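Local coordinates for protein inorganic polyphosphate/ATP-glucomannokinase (Arthrobacter sp., PDB 1WOQ) that transfers a phosphoryl group from inorganic polyphosphate or ATP to glucose and probably mannose, as a kinase of the ROK family, at residues 152-156 with 167-171. Residues are numbered along the deposited sequence; the frame is centred on the assembly and turned at random.
With BGC (beta-D-glucopyranose), chain C.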
loop_
_atom_site.group_PDB
_atom_site.type_symbol
_atom_site.label_atom_id
_atom_site.label_comp_id
_atom_site.label_asym_id
_atom_site.label_seq_id
_atom_site.Cartn_x
_atom_site.Cartn_y
_atom_site.Cartn_z
ATOM N N GLY A 152 -0.307 -4.156 -9.285
ATOM C CA GLY A 152 -1.466 -4.982 -9.011
ATOM C C GLY A 152 -2.554 -4.041 -8.535
ATOM O O GLY A 152 -2.378 -2.822 -8.571
ATOM N N ILE A 153 -3.690 -4.586 -8.123
ATOM C CA ILE A 153 -4.756 -3.748 -7.596
ATOM C C ILE A 153 -4.825 -4.080 -6.114
ATOM O O ILE A 153 -5.026 -5.233 -5.739
ATOM C CB ILE A 153 -6.116 -4.038 -8.261
ATOM C CG1 ILE A 153 -6.083 -3.558 -9.719
ATOM C CG2 ILE A 153 -7.240 -3.327 -7.484
ATOM C CD1 ILE A 153 -7.397 -3.731 -10.469
ATOM N N GLY A 154 -4.614 -3.073 -5.277
ATOM C CA GLY A 154 -4.661 -3.297 -3.850
ATOM C C GLY A 154 -5.938 -2.729 -3.282
ATOM O O GLY A 154 -6.606 -1.916 -3.926
ATOM N N SER A 155 -6.291 -3.162 -2.080
ATOM C CA SER A 155 -7.493 -2.657 -1.441
ATOM C C SER A 155 -7.359 -2.648 0.067
ATOM O O SER A 155 -6.947 -3.642 0.669
ATOM C CB SER A 155 -8.711 -3.506 -1.818
ATOM O OG SER A 155 -8.578 -4.833 -1.330
ATOM N N ALA A 156 -7.706 -1.516 0.669
ATOM C CA ALA A 156 -7.696 -1.380 2.117
ATOM C C ALA A 156 -9.165 -1.219 2.496
ATOM O O ALA A 156 -9.844 -0.315 2.000
ATOM C CB ALA A 156 -6.914 -0.139 2.539
ATOM N N ALA A 167 -7.948 -7.240 2.985
ATOM C CA ALA A 167 -8.967 -7.401 1.946
ATOM C C ALA A 167 -8.185 -7.472 0.632
ATOM O O ALA A 167 -7.325 -6.627 0.376
ATOM C CB ALA A 167 -9.921 -6.206 1.931
ATOM N N GLU A 168 -8.466 -8.479 -0.193
ATOM C CA GLU A 168 -7.762 -8.637 -1.468
ATOM C C GLU A 168 -8.707 -8.454 -2.652
ATOM O O GLU A 168 -8.822 -9.331 -3.505
ATOM C CB GLU A 168 -7.102 -10.023 -1.535
ATOM C CG GLU A 168 -5.840 -10.164 -0.682
ATOM C CD GLU A 168 -4.640 -9.439 -1.282
ATOM O OE1 GLU A 168 -4.570 -9.336 -2.525
ATOM O OE2 GLU A 168 -3.757 -8.996 -0.512
ATOM N N LEU A 169 -9.370 -7.303 -2.697
ATOM C CA LEU A 169 -10.327 -6.994 -3.756
ATOM C C LEU A 169 -9.724 -6.887 -5.148
ATOM O O LEU A 169 -10.453 -6.845 -6.141
ATOM C CB LEU A 169 -11.085 -5.707 -3.411
ATOM C CG LEU A 169 -12.402 -5.846 -2.634
ATOM C CD1 LEU A 169 -12.400 -7.077 -1.753
ATOM C CD2 LEU A 169 -12.642 -4.584 -1.822
ATOM N N GLY A 170 -8.398 -6.837 -5.225
ATOM C CA GLY A 170 -7.750 -6.772 -6.520
ATOM C C GLY A 170 -7.839 -8.137 -7.173
ATOM O O GLY A 170 -7.546 -8.290 -8.360
ATOM N N HIS A 171 -8.265 -9.133 -6.398
ATOM C CA HIS A 171 -8.377 -10.489 -6.910
ATOM C C HIS A 171 -9.799 -11.004 -7.035
ATOM O O HIS A 171 -10.038 -12.209 -7.126
ATOM C CB HIS A 171 -7.499 -11.428 -6.077
ATOM C CG HIS A 171 -6.038 -11.135 -6.227
ATOM N ND1 HIS A 171 -5.392 -11.220 -7.443
ATOM C CD2 HIS A 171 -5.124 -10.661 -5.348
ATOM C CE1 HIS A 171 -4.146 -10.805 -7.306
ATOM N NE2 HIS A 171 -3.957 -10.458 -6.045
HETATM C C2 BGC C . -1.681 -8.187 -4.073
HETATM C C3 BGC C . -2.071 -7.286 -2.895
HETATM C C4 BGC C . -1.419 -5.904 -3.052
HETATM C C5 BGC C . -1.769 -5.321 -4.429
HETATM C C6 BGC C . -1.103 -3.989 -4.713
HETATM C C1 BGC C . -2.050 -7.487 -5.384
HETATM O O1 BGC C . -1.675 -8.260 -6.471
HETATM O O2 BGC C . -2.360 -9.428 -3.978
HETATM O O3 BGC C . -1.665 -7.879 -1.670
HETATM O O4 BGC C . -1.885 -5.031 -2.028
HETATM O O5 BGC C . -1.362 -6.236 -5.470
HETATM O O6 BGC C . 0.302 -4.061 -4.527
HETATM O O HOH W 1 -5.824 -6.922 -3.671
HETATM O O HOH W 2 -4.537 -5.447 -1.255
#
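In the glucose pocket of this ROK-family kinase, a member of the actin-ATPase clan, I153 and S155 of strand 153-159 meet the sugar-gripping loop 167-171, S155 doing most of the work: a worked example of one hydroxyl fixing a loop beside a ligand. Its OG donates to A167 O at 2.8 Å, reaching the carbonyl from well above its plane, and accepts the N-H of L169 at 2.9 Å. With chi1 at 64°, OG lies between the backbone N and carbonyl carbon, where it can bridge both loop groups around E168. Were S155 an alanine, A167 O and L169 N would probably lose the hydroxyl they share, with the turn that carries E168 less firmly tied to the strand. Further along, G170 CA presses on I153 O, a CH...O contact of 3.2 Å in which a side chain would clash. A water, second-shell to the sugar, ties I153 O and G170 N to OE1 of the E168 carboxylate, whose two oxygens take O2 and O3 of beta-D-glucopyranose separately. D123, N96 and E180 bind the same sugar. The ring of H171, held at ND1 by D178, meets sugar O2 with its edge, NE2 donating at 2.8 Å and reaching O1 at 3.2 Å.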